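Local coordinates for protein PHOX (Pseudomonas fluorescens, PDB 4A9V) that hydrolyses phosphate monoesters as an alkaline phosphatase, using a complex iron-calcium cofactor that includes a mu-oxo-diiron unit, at residues E193-F196 / T197-F200; P229-P232 / R233-M236; H309-A312 / K313-R316; R141-H144 / G145-L149; G464-S467 / N468-P471. All coordinates share one frame; numbering follows the deposited sequence. Where two conformers were deposited one is given.

Contact 1. Residues E193-F196 / T197-F200. With FEO (mu-oxo-diiron), chain S.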
loop_
_atom_site.group_PDB
_atom_site.type_symbol
_atom_site.label_atom_id
_atom_site.label_comp_id
_atom_site.label_asym_id
_atom_site.label_seq_id
_atom_site.Cartn_x
_atom_site.Cartn_y
_atom_site.Cartn_z
ATOM N N GLU A 193 5.388 1.337 5.583
ATOM C CA GLU A 193 6.329 2.336 5.083
ATOM C C GLU A 193 7.004 1.800 3.828
ATOM O O GLU A 193 7.684 0.778 3.876
ATOM C CB GLU A 193 7.373 2.647 6.164
ATOM C CG GLU A 193 6.750 3.277 7.395
ATOM C CD GLU A 193 7.645 3.327 8.626
ATOM O OE1 GLU A 193 8.751 2.741 8.646
ATOM O OE2 GLU A 193 7.216 3.983 9.606
ATOM N N GLU A 194 6.794 2.486 2.707
ATOM C CA GLU A 194 7.239 1.999 1.395
ATOM C C GLU A 194 8.477 2.781 0.924
ATOM O O GLU A 194 9.592 2.412 1.270
ATOM C CB GLU A 194 6.090 2.041 0.368
ATOM C CG GLU A 194 6.468 1.472 -0.995
ATOM C CD GLU A 194 5.457 1.791 -2.073
ATOM O OE1 GLU A 194 4.800 2.852 -1.982
ATOM O OE2 GLU A 194 5.385 1.019 -3.047
ATOM N N ASN A 195 8.297 3.909 0.241
ATOM C CA ASN A 195 9.430 4.626 -0.364
ATOM C C ASN A 195 10.101 5.594 0.609
ATOM O O ASN A 195 10.417 6.748 0.282
ATOM C CB ASN A 195 8.983 5.333 -1.634
ATOM C CG ASN A 195 8.679 4.354 -2.745
ATOM O OD1 ASN A 195 9.513 3.508 -3.075
ATOM N ND2 ASN A 195 7.459 4.387 -3.252
ATOM N N PHE A 196 10.402 5.076 1.791
ATOM C CA PHE A 196 10.970 5.887 2.856
ATOM C C PHE A 196 12.347 6.431 2.487
ATOM O O PHE A 196 12.724 7.519 2.910
ATOM C CB PHE A 196 11.040 5.098 4.170
ATOM C CG PHE A 196 12.034 3.970 4.158
ATOM C CD1 PHE A 196 11.706 2.724 3.652
ATOM C CD2 PHE A 196 13.289 4.144 4.707
ATOM C CE1 PHE A 196 12.636 1.701 3.638
ATOM C CE2 PHE A 196 14.221 3.129 4.690
ATOM C CZ PHE A 196 13.895 1.899 4.170
ATOM N N THR A 197 13.099 5.666 1.705
ATOM C CA THR A 197 14.458 6.043 1.337
ATOM C C THR A 197 14.493 7.318 0.509
ATOM O O THR A 197 15.491 8.037 0.536
ATOM C CB THR A 197 15.150 4.914 0.552
ATOM O OG1 THR A 197 14.321 4.531 -0.548
ATOM C CG2 THR A 197 15.381 3.702 1.432
ATOM N N ASP A 198 13.407 7.611 -0.206
ATOM C CA ASP A 198 13.321 8.808 -1.051
ATOM C C ASP A 198 13.582 10.073 -0.242
ATOM O O ASP A 198 13.983 11.099 -0.796
ATOM C CB ASP A 198 11.928 8.922 -1.672
ATOM C CG ASP A 198 11.648 7.861 -2.719
ATOM O OD1 ASP A 198 12.501 6.978 -2.952
ATOM O OD2 ASP A 198 10.550 7.921 -3.313
ATOM N N CYS A 199 13.235 10.024 1.041
ATOM C CA CYS A 199 13.206 11.201 1.904
ATOM C C CYS A 199 14.570 11.565 2.468
ATOM O O CYS A 199 14.706 12.597 3.115
ATOM C CB CYS A 199 12.231 10.957 3.051
ATOM S SG CYS A 199 10.539 10.687 2.509
ATOM N N PHE A 200 15.553 10.687 2.283
ATOM C CA PHE A 200 16.883 10.890 2.846
ATOM C C PHE A 200 17.843 11.400 1.783
ATOM O O PHE A 200 17.688 11.124 0.599
ATOM C CB PHE A 200 17.396 9.580 3.440
ATOM C CG PHE A 200 16.643 9.146 4.667
ATOM C CD1 PHE A 200 15.414 8.510 4.559
ATOM C CD2 PHE A 200 17.122 9.449 5.933
ATOM C CE1 PHE A 200 14.683 8.195 5.689
ATOM C CE2 PHE A 200 16.397 9.136 7.067
ATOM C CZ PHE A 200 15.165 8.521 6.942
HETATM FE FE1 FEO S . 2.904 3.282 -2.604
HETATM FE FE2 FEO S . 3.931 0.507 -4.424
HETATM O O FEO S . 2.800 2.040 -4.107
HETATM O O HOH W 1 12.248 4.164 -3.112
HETATM O O HOH W 2 0.942 3.868 -3.292
HETATM O O HOH W 3 3.775 4.553 -4.270
#

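Contact 2. Residues P229-P232 / R233-M236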
loop_
_atom_site.group_PDB
_atom_site.type_symbol
_atom_site.label_atom_id
_atom_site.label_comp_id
_atom_site.label_asym_id
_atom_site.label_seq_id
_atom_site.Cartn_x
_atom_site.Cartn_y
_atom_site.Cartn_z
ATOM N N PRO A 229 18.245 19.360 3.584
ATOM C CA PRO A 229 18.938 20.646 3.736
ATOM C C PRO A 229 18.419 21.476 4.907
ATOM O O PRO A 229 19.104 22.395 5.353
ATOM C CB PRO A 229 18.659 21.355 2.406
ATOM C CG PRO A 229 18.389 20.253 1.442
ATOM C CD PRO A 229 17.644 19.232 2.247
ATOM N N PHE A 230 17.252 21.120 5.440
ATOM C CA PHE A 230 16.632 21.912 6.497
ATOM C C PHE A 230 16.352 21.111 7.767
ATOM O O PHE A 230 16.131 21.705 8.825
ATOM C CB PHE A 230 15.349 22.564 5.988
ATOM C CG PHE A 230 15.565 23.493 4.831
ATOM C CD1 PHE A 230 16.137 24.737 5.029
ATOM C CD2 PHE A 230 15.323 23.073 3.535
ATOM C CE1 PHE A 230 16.437 25.557 3.961
ATOM C CE2 PHE A 230 15.587 23.903 2.463
ATOM C CZ PHE A 230 16.158 25.141 2.676
ATOM N N ASP A 231 16.254 19.790 7.645
ATOM C CA ASP A 231 16.042 18.916 8.805
ATOM C C ASP A 231 17.126 17.843 8.837
ATOM O O ASP A 231 17.129 16.934 8.011
ATOM C CB ASP A 231 14.648 18.280 8.772
ATOM C CG ASP A 231 14.336 17.501 10.031
ATOM O OD1 ASP A 231 15.292 17.113 10.739
ATOM O OD2 ASP A 231 13.146 17.200 10.277
ATOM N N PRO A 232 18.109 17.996 9.739
ATOM C CA PRO A 232 19.275 17.119 9.694
ATOM C C PRO A 232 18.987 15.667 10.057
ATOM O O PRO A 232 19.838 14.808 9.828
ATOM C CB PRO A 232 20.230 17.735 10.718
ATOM C CG PRO A 232 19.380 18.577 11.601
ATOM C CD PRO A 232 18.258 19.067 10.737
ATOM N N ARG A 233 17.780 15.376 10.541
ATOM C CA ARG A 233 17.389 13.997 10.791
ATOM C C ARG A 233 17.483 13.162 9.508
ATOM O O ARG A 233 17.707 11.957 9.559
ATOM C CB ARG A 233 15.974 13.951 11.369
ATOM C CG ARG A 233 15.516 12.560 11.779
ATOM C CD ARG A 233 14.344 12.591 12.746
ATOM N NE ARG A 233 13.118 13.100 12.140
ATOM C CZ ARG A 233 12.079 12.337 11.819
ATOM N NH1 ARG A 233 12.239 11.032 11.649
ATOM N NH2 ARG A 233 10.887 12.885 11.640
ATOM N N PHE A 234 17.306 13.826 8.372
ATOM C CA PHE A 234 17.284 13.181 7.066
ATOM C C PHE A 234 18.614 13.290 6.314
ATOM O O PHE A 234 18.717 12.853 5.161
ATOM C CB PHE A 234 16.147 13.777 6.234
ATOM C CG PHE A 234 14.782 13.491 6.808
ATOM C CD1 PHE A 234 14.198 12.253 6.642
ATOM C CD2 PHE A 234 14.201 14.366 7.709
ATOM C CE1 PHE A 234 13.037 11.918 7.313
ATOM C CE2 PHE A 234 13.036 14.039 8.386
ATOM C CZ PHE A 234 12.467 12.803 8.203
ATOM N N ASP A 235 19.618 13.878 6.972
ATOM C CA ASP A 235 20.957 14.036 6.406
ATOM C C ASP A 235 21.840 12.867 6.821
ATOM O O ASP A 235 22.240 12.753 7.986
ATOM C CB ASP A 235 21.552 15.355 6.894
ATOM C CG ASP A 235 22.937 15.632 6.331
ATOM O OD1 ASP A 235 23.488 14.775 5.600
ATOM O OD2 ASP A 235 23.450 16.737 6.599
ATOM N N MET A 236 22.101 11.978 5.867
ATOM C CA MET A 236 22.872 10.764 6.121
ATOM C C MET A 236 24.319 11.018 6.536
ATOM O O MET A 236 24.958 10.119 7.081
ATOM C CB MET A 236 22.852 9.864 4.887
ATOM C CG MET A 236 21.477 9.321 4.552
ATOM S SD MET A 236 20.970 8.028 5.701
ATOM C CE MET A 236 22.120 6.717 5.297
HETATM O O HOH W 4 12.337 15.851 12.363
#

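Contact 3. Residues H309-A312 / K313-R316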
loop_
_atom_site.group_PDB
_atom_site.type_symbol
_atom_site.label_atom_id
_atom_site.label_comp_id
_atom_site.label_asym_id
_atom_site.label_seq_id
_atom_site.Cartn_x
_atom_site.Cartn_y
_atom_site.Cartn_z
ATOM N N HIS A 309 -8.718 -14.669 20.141
ATOM C CA HIS A 309 -9.830 -13.956 19.516
ATOM C C HIS A 309 -10.722 -13.288 20.529
ATOM O O HIS A 309 -11.235 -12.197 20.277
ATOM C CB HIS A 309 -10.635 -14.887 18.622
ATOM C CG HIS A 309 -9.933 -15.245 17.341
ATOM N ND1 HIS A 309 -9.818 -14.382 16.310
ATOM C CD2 HIS A 309 -9.218 -16.378 16.987
ATOM C CE1 HIS A 309 -9.124 -14.966 15.320
ATOM N NE2 HIS A 309 -8.735 -16.175 15.742
ATOM N N ARG A 310 -10.902 -13.906 21.696
ATOM C CA ARG A 310 -11.892 -13.433 22.668
ATOM C C ARG A 310 -11.381 -12.295 23.533
ATOM O O ARG A 310 -12.172 -11.602 24.177
ATOM C CB ARG A 310 -12.358 -14.584 23.555
ATOM C CG ARG A 310 -13.277 -15.532 22.825
ATOM C CD ARG A 310 -13.440 -16.846 23.565
ATOM N NE ARG A 310 -14.362 -17.731 22.871
ATOM C CZ ARG A 310 -14.068 -18.438 21.788
ATOM N NH1 ARG A 310 -12.826 -18.496 21.330
ATOM N NH2 ARG A 310 -15.031 -19.122 21.186
ATOM N N ASN A 311 -10.066 -12.135 23.578
ATOM C CA ASN A 311 -9.420 -11.189 24.478
ATOM C C ASN A 311 -8.398 -10.370 23.678
ATOM O O ASN A 311 -7.218 -10.714 23.607
ATOM C CB ASN A 311 -8.730 -11.959 25.609
ATOM C CG ASN A 311 -8.238 -11.062 26.723
ATOM O OD1 ASN A 311 -8.335 -9.838 26.647
ATOM N ND2 ASN A 311 -7.610 -11.671 27.723
ATOM N N ALA A 312 -8.880 -9.346 22.984
ATOM C CA ALA A 312 -8.077 -8.676 21.965
ATOM C C ALA A 312 -6.748 -8.184 22.530
ATOM O O ALA A 312 -5.712 -8.305 21.875
ATOM C CB ALA A 312 -8.855 -7.511 21.374
ATOM N N LYS A 313 -6.792 -7.562 23.704
ATOM C CA LYS A 313 -5.614 -6.930 24.278
ATOM C C LYS A 313 -4.532 -7.946 24.641
ATOM O O LYS A 313 -3.363 -7.581 24.769
ATOM C CB LYS A 313 -5.994 -6.097 25.504
ATOM C CG LYS A 313 -6.416 -6.916 26.714
ATOM C CD LYS A 313 -6.985 -6.033 27.816
ATOM C CE LYS A 313 -7.708 -6.847 28.879
ATOM N NZ LYS A 313 -7.173 -8.233 29.004
ATOM N N ALA A 314 -4.898 -9.222 24.749
ATOM C CA ALA A 314 -3.910 -10.261 25.028
ATOM C C ALA A 314 -2.931 -10.453 23.868
ATOM O O ALA A 314 -1.901 -11.100 24.022
ATOM C CB ALA A 314 -4.596 -11.572 25.364
ATOM N N ASN A 315 -3.266 -9.895 22.710
ATOM C CA ASN A 315 -2.427 -10.002 21.511
ATOM C C ASN A 315 -1.439 -8.852 21.363
ATOM O O ASN A 315 -0.861 -8.665 20.292
ATOM C CB ASN A 315 -3.315 -10.065 20.270
ATOM C CG ASN A 315 -4.268 -11.235 20.309
ATOM O OD1 ASN A 315 -3.856 -12.390 20.196
ATOM N ND2 ASN A 315 -5.541 -10.952 20.566
ATOM N N ARG A 316 -1.193 -8.127 22.450
ATOM C CA ARG A 316 -0.352 -6.937 22.402
ATOM C C ARG A 316 0.955 -7.194 21.643
ATOM O O ARG A 316 1.420 -6.339 20.892
ATOM C CB ARG A 316 -0.047 -6.469 23.822
ATOM C CG ARG A 316 0.715 -5.158 23.897
ATOM C CD ARG A 316 1.188 -4.879 25.314
ATOM N NE ARG A 316 2.258 -5.795 25.703
ATOM C CZ ARG A 316 2.530 -6.148 26.957
ATOM N NH1 ARG A 316 1.957 -5.503 27.967
ATOM N NH2 ARG A 316 3.511 -7.008 27.202
#

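Contact 4. Residues R141-H144 / G145-L149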
loop_
_atom_site.group_PDB
_atom_site.type_symbol
_atom_site.label_atom_id
_atom_site.label_comp_id
_atom_site.label_asym_id
_atom_site.label_seq_id
_atom_site.Cartn_x
_atom_site.Cartn_y
_atom_site.Cartn_z
ATOM N N ARG A 141 -7.645 11.547 14.668
ATOM C CA ARG A 141 -6.246 11.656 15.033
ATOM C C ARG A 141 -5.386 11.734 13.791
ATOM O O ARG A 141 -5.608 10.998 12.835
ATOM C CB ARG A 141 -5.856 10.427 15.854
ATOM C CG ARG A 141 -4.461 10.479 16.409
ATOM C CD ARG A 141 -4.126 9.199 17.142
ATOM N NE ARG A 141 -2.803 9.299 17.721
ATOM C CZ ARG A 141 -2.256 8.392 18.512
ATOM N NH1 ARG A 141 -2.835 7.206 18.662
ATOM N NH2 ARG A 141 -1.086 8.655 19.079
ATOM N N ARG A 142 -4.350 12.562 13.849
ATOM C CA ARG A 142 -3.224 12.467 12.924
ATOM C C ARG A 142 -2.036 11.795 13.597
ATOM O O ARG A 142 -1.599 12.208 14.669
ATOM C CB ARG A 142 -2.808 13.842 12.406
ATOM C CG ARG A 142 -3.753 14.460 11.392
ATOM C CD ARG A 142 -4.041 13.565 10.194
ATOM N NE ARG A 142 -2.857 12.912 9.640
ATOM C CZ ARG A 142 -1.843 13.558 9.077
ATOM N NH1 ARG A 142 -1.957 14.837 8.753
ATOM N NH2 ARG A 142 -0.702 12.929 8.829
ATOM N N ILE A 143 -1.472 10.818 12.899
ATOM C CA ILE A 143 -0.140 10.325 13.152
ATOM C C ILE A 143 0.680 10.753 11.945
ATOM O O ILE A 143 0.240 10.566 10.811
ATOM C CB ILE A 143 -0.151 8.795 13.314
ATOM C CG1 ILE A 143 -1.032 8.410 14.512
ATOM C CG2 ILE A 143 1.260 8.263 13.489
ATOM C CD1 ILE A 143 -1.606 7.017 14.465
ATOM N N HIS A 144 1.738 11.510 12.172
ATOM C CA HIS A 144 2.454 12.101 11.056
ATOM C C HIS A 144 3.935 11.850 11.130
ATOM O O HIS A 144 4.422 11.096 11.984
ATOM C CB HIS A 144 2.135 13.593 10.953
ATOM C CG HIS A 144 2.420 14.361 12.212
ATOM N ND1 HIS A 144 3.672 14.547 12.678
ATOM C CD2 HIS A 144 1.564 14.979 13.115
ATOM C CE1 HIS A 144 3.619 15.241 13.822
ATOM N NE2 HIS A 144 2.329 15.525 14.079
ATOM N N GLY A 145 4.674 12.460 10.212
ATOM C CA GLY A 145 6.087 12.163 10.047
ATOM C C GLY A 145 6.994 12.625 11.172
ATOM O O GLY A 145 8.162 12.237 11.203
ATOM N N ASN A 146 6.447 13.384 12.123
ATOM C CA ASN A 146 7.184 13.759 13.334
ATOM C C ASN A 146 6.577 13.201 14.631
ATOM O O ASN A 146 7.059 13.524 15.712
ATOM C CB ASN A 146 7.326 15.287 13.437
ATOM C CG ASN A 146 8.474 15.825 12.602
ATOM O OD1 ASN A 146 9.611 15.365 12.726
ATOM N ND2 ASN A 146 8.194 16.844 11.791
ATOM N N SER A 147 5.581 12.319 14.541
ATOM C CA SER A 147 4.925 11.816 15.749
ATOM C C SER A 147 5.847 10.884 16.536
ATOM O O SER A 147 6.560 10.080 15.948
ATOM C CB SER A 147 3.648 11.068 15.390
ATOM O OG SER A 147 2.677 11.922 14.802
ATOM N N PRO A 148 5.717 10.872 17.868
ATOM C CA PRO A 148 6.551 9.965 18.648
ATOM C C PRO A 148 6.039 8.526 18.614
ATOM O O PRO A 148 4.931 8.256 19.066
ATOM C CB PRO A 148 6.483 10.551 20.061
ATOM C CG PRO A 148 5.199 11.306 20.104
ATOM C CD PRO A 148 4.993 11.835 18.713
ATOM N N LEU A 149 6.859 7.617 18.092
ATOM C CA LEU A 149 6.509 6.205 17.964
ATOM C C LEU A 149 7.510 5.337 18.721
ATOM O O LEU A 149 8.601 5.776 19.069
ATOM C CB LEU A 149 6.501 5.779 16.486
ATOM C CG LEU A 149 5.209 5.931 15.692
ATOM C CD1 LEU A 149 4.588 7.311 15.743
ATOM C CD2 LEU A 149 5.401 5.507 14.247
#

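Contact 5. Residues G464-S467 / N468-P471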
loop_
_atom_site.group_PDB
_atom_site.type_symbol
_atom_site.label_atom_id
_atom_site.label_comp_id
_atom_site.label_asym_id
_atom_site.label_seq_id
_atom_site.Cartn_x
_atom_site.Cartn_y
_atom_site.Cartn_z
ATOM N N GLY A 464 -0.368 -8.424 -25.730
ATOM C CA GLY A 464 -1.828 -8.377 -25.792
ATOM C C GLY A 464 -2.533 -8.872 -24.537
ATOM O O GLY A 464 -3.750 -8.730 -24.411
ATOM N N GLY A 465 -1.781 -9.483 -23.628
ATOM C CA GLY A 465 -2.339 -9.962 -22.370
ATOM C C GLY A 465 -2.931 -11.355 -22.479
ATOM O O GLY A 465 -2.983 -11.966 -23.555
ATOM N N SER A 466 -3.455 -11.838 -21.362
ATOM C CA SER A 466 -4.145 -13.110 -21.319
ATOM C C SER A 466 -5.590 -12.976 -21.795
ATOM O O SER A 466 -6.096 -11.876 -22.019
ATOM C CB SER A 466 -4.093 -13.688 -19.898
ATOM O OG SER A 466 -4.589 -12.761 -18.940
ATOM N N SER A 467 -6.239 -14.118 -21.978
ATOM C CA SER A 467 -7.477 -14.138 -22.733
ATOM C C SER A 467 -8.642 -13.472 -22.003
ATOM O O SER A 467 -9.678 -13.203 -22.615
ATOM C CB SER A 467 -7.845 -15.574 -23.075
ATOM O OG SER A 467 -7.982 -16.335 -21.892
ATOM N N ASN A 468 -8.523 -13.307 -20.686
ATOM C CA ASN A 468 -9.523 -12.564 -19.922
ATOM C C ASN A 468 -9.363 -11.044 -19.996
ATOM O O ASN A 468 -10.202 -10.295 -19.469
ATOM C CB ASN A 468 -9.628 -13.066 -18.465
ATOM C CG ASN A 468 -8.289 -13.166 -17.729
ATOM O OD1 ASN A 468 -7.208 -13.280 -18.322
ATOM N ND2 ASN A 468 -8.383 -13.240 -16.400
ATOM N N ILE A 469 -8.355 -10.596 -20.739
ATOM C CA ILE A 469 -8.232 -9.200 -21.149
ATOM C C ILE A 469 -8.780 -9.043 -22.566
ATOM O O ILE A 469 -8.392 -9.777 -23.473
ATOM C CB ILE A 469 -6.754 -8.745 -21.122
ATOM C CG1 ILE A 469 -6.188 -8.818 -19.701
ATOM C CG2 ILE A 469 -6.622 -7.342 -21.687
ATOM C CD1 ILE A 469 -6.902 -7.937 -18.696
ATOM N N THR A 470 -9.585 -8.009 -22.763
ATOM C CA THR A 470 -10.176 -7.711 -24.057
ATOM C C THR A 470 -9.970 -6.242 -24.396
ATOM O O THR A 470 -9.689 -5.438 -23.510
ATOM C CB THR A 470 -11.689 -7.983 -24.049
ATOM O OG1 THR A 470 -12.342 -6.991 -23.247
ATOM C CG2 THR A 470 -11.994 -9.375 -23.514
ATOM N N PRO A 471 -10.282 -5.854 -25.643
ATOM C CA PRO A 471 -10.202 -4.433 -25.943
ATOM C C PRO A 471 -11.182 -3.589 -25.136
ATOM O O PRO A 471 -10.938 -2.399 -24.931
ATOM C CB PRO A 471 -10.515 -4.380 -27.440
ATOM C CG PRO A 471 -9.959 -5.668 -27.946
ATOM C CD PRO A 471 -10.319 -6.666 -26.873
HETATM O O HOH W 5 -5.851 -10.579 -24.780
#

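Contact 1. Residues E193-F196 / T197-F200
The ring of Phe-196 carries the methyl group of Thr-197 over one face. Thr-197 CG2 stands 3.7 Å from the centroid of the Phe-196 ring, shifted toward the CE2 and CZ side, in a CH-pi contact 21° off the ring normal. The ring gets there because Phe-196 CG lies between its own backbone N and carbonyl carbon (chi1 68°), which folds it back over the start of the next residue; Thr-197 OG1 is hydrogen-bonded to Lys-271 NZ. Phe-200 CE1 lies near the plane of the Phe-196 ring at its edge, and Phe-196 O in turn meets the edge of the Phe-200 ring, 3.3 Å from Phe-200 CD1. Were Phe-196 an alanine, the Thr-197 methyl would probably lose the surface it rests on and a gap would open beside Phe-200.

Asn-195 and Asp-198 run alongside, amide and carboxylate planes only 6° apart. One water bridges them, 2.8 Å from both Asn-195 OD1 and Asp-198 OD1, and the latter also forms a salt bridge with Arg-223. Underneath runs a 3-10 turn, with Asp-198 N bonded to Asn-195 O. Just upstream, Glu-194 places OE1 2.0 Å from iron FE1 and OE2 2.1 Å from iron FE2, the bridging carboxylate typical of mu-oxo-diiron sites.

Contact 2. Residues P229-P232 / R233-M236
Asp-231 sends its CG opposite the backbone nitrogen (chi1 -173°), which brings the carboxylate forward to Arg-233, while a bend at chi3 (67°) in Arg-233 turns the guanidinium back beside it. The Asp-231 side chain closes an Asx turn through Pro-232 that leads into a short 3-10 turn, in the loop between helix 211-216 and strand 249-252. Asp-231 OD1 takes the hydrogen of Arg-233 N at 3.0 Å, met from above the carboxylate plane. The backbone follows suit: Phe-234 N binds Asp-231 O at 3.1 Å, and Asp-235 N binds Pro-232 O at 3.0 Å. Pro-232 O also receives Asn-239 ND2, so two donors grip it.

The carboxylate of Asp-231 and the ring of Phe-234 stand nearly perpendicular, 88° apart, with the acid at the ring's edge; Asp-231 OD2 is 3.7 Å from Phe-234 CE2. The same ring reaches up under the arginine, its CZ beneath the centre of the Arg-233 guanidinium and 3.6 Å from that plane. Farther out, Arg-233 NH1 forms a salt bridge with Glu-242, and NH2 reaches Gly-145 O and Asn-146 OD1, so three groups fix its rotation. Against Asp-231 the arginine makes no direct salt bridge, because OD2 of Asp-231 stops 4.5 Å from NE of Arg-233. A water fills that step, donating to Asp-231 OD2 at 2.6 Å and accepting from Arg-233 NE at 2.9 Å.

Contact 3. Residues H309-A312 / K313-R316
Lys-313 curls back on Asn-311, and its chain can be followed outward atom by atom. Lys-313 CB sits against the preceding peptide, 3.7 Å from Ala-312 C. The next carbon is placed between the backbone N and the carbonyl carbon (chi1 70°), which aims the chain at the asparagine and leaves Lys-313 CG 3.5 Å from Asn-311 OD1. From there the methylenes run extended, passing across the Asn-311 amide, with Lys-313 CE 3.8 Å from Asn-311 OD1. At the last bond the chain twists to a chi4 of 28°, well away from a staggered value, and this brings Lys-313 NZ to within 3.1 Å of Asn-311 OD1. The ammonium group lies in the carbonyl plane, on a lone pair of the oxygen.

The amide's other end faces Ala-314, whose CB is 3.8 Å from Asn-311 ND2. Below, a 3-10 turn lies in the loop joining strands 296-303 and 322-329, neighbours in the nine-stranded antiparallel sheet. It is closed by Ala-314 N to Asn-311 O at 3.0 Å. One step on, Ala-312 O is gripped twice by a single residue: Asn-315 N and Asn-315 ND2 both bind it, and both come from the same face of its plane. Asn-315 OD1 meanwhile accepts from Asn-308 N, which holds this buried amide by both ends.

Within this turn the lysine's charge is met by a neutral amide oxygen, so the bond on the exposed surface is a charge-dipole hydrogen bond rather than a salt bridge, and probably weaker than one, whereas the Asn-315 end is the firmly tied part.

Contact 4. Residues R141-H144 / G145-L149
A type I beta turn from His-144 to Ser-147 joins the end of strand 130-144 to the start of strand 148-152. Its backbone bond is Ser-147 N to His-144 O, 3.1 Å. The serine answers across the turn: Ser-147 OG accepts from His-144 N at 2.8 Å, and at 177° the bond is almost perfectly straight. The same oxygen lies over the centre of one face of the imidazole, 3.4 Å from the ring plane of His-144. With chi1 at 56°, the histidine tucks its ring back over the turn, so that ND1 faces the chain. Asn-146 N donates to His-144 ND1 at 3.1 Å, arriving close to the ring plane. ND1 is therefore the acceptor, which fixes the ring's rotation and suggests that NE2 bears the proton of a neutral imidazole. Behind the turn, Ile-143 and Leu-149 cross at about a right angle, with Ile-143 CG2 4.1 Å from Leu-149 CD1, and both pack against strand 249-252. Strand 130-144 is outermost in a four-stranded antiparallel sheet and 148-152 belongs to the next sheet, so this tight turn, which bends the chain by roughly a right angle, hands it from one sheet to another, as between blades of a beta-propeller.

Contact 5. Residues G464-S467 / N468-P471
The flat carboxamide of Asn-468 is approached at its oxygen by Ser-466, and its nitrogen end is held elsewhere. Ser-466 OG donates to Asn-468 OD1 at 2.7 Å, almost head-on, with a C=O...donor angle of 158° and a tilt of 16° from the carbonyl plane. ND2 of Asn-468 gives its hydrogens to Gly-519 O and Phe-449 O, so both ends of the amide are taken. Asn-468 can turn back on Ser-466 because its CG lies between backbone N and carbonyl carbon (chi1 51°). A leucine here would probably leave Ser-466 OG without this acceptor and the two carbonyls each short of a donor.

The backbone forms a type I beta turn from Ser-466 to Ile-469 in the loop between strands 443-451 and 478-483. Ile-469 N binds Ser-466 O at 2.9 Å, the donor standing above the carbonyl plane, and Ser-466 OG also receives Val-451 N, tying the turn to the first of those strands. At Gly-465 a side chain would crowd both Ile-469 CB and the preceding carbonyl. A water links the two arms, 2.8 Å from Gly-464 O and 3.0 Å from Ile-469 O.

Along the chain the order is contact 4, contact 1, contact 2, contact 3, contact 5. The first three form one neighbourhood. Contacts 1 and 2 have centres about 13 Å apart and touch through Phe-200 and Phe-234; contact 2 reaches contact 4, its centre about 18 Å away, through Arg-233. Contact 1 begins at the end of strand 189-193 and contact 4 runs into strand 148-152, both in the six-stranded mixed sheet. Contact 3 lies in the nine-stranded sheet's loops, and contact 5 follows its strand 443-451, with about 46 Å between their centres. Only contact 1 supplies a cofactor ligand; the others shape loops and turns farther out in the propeller.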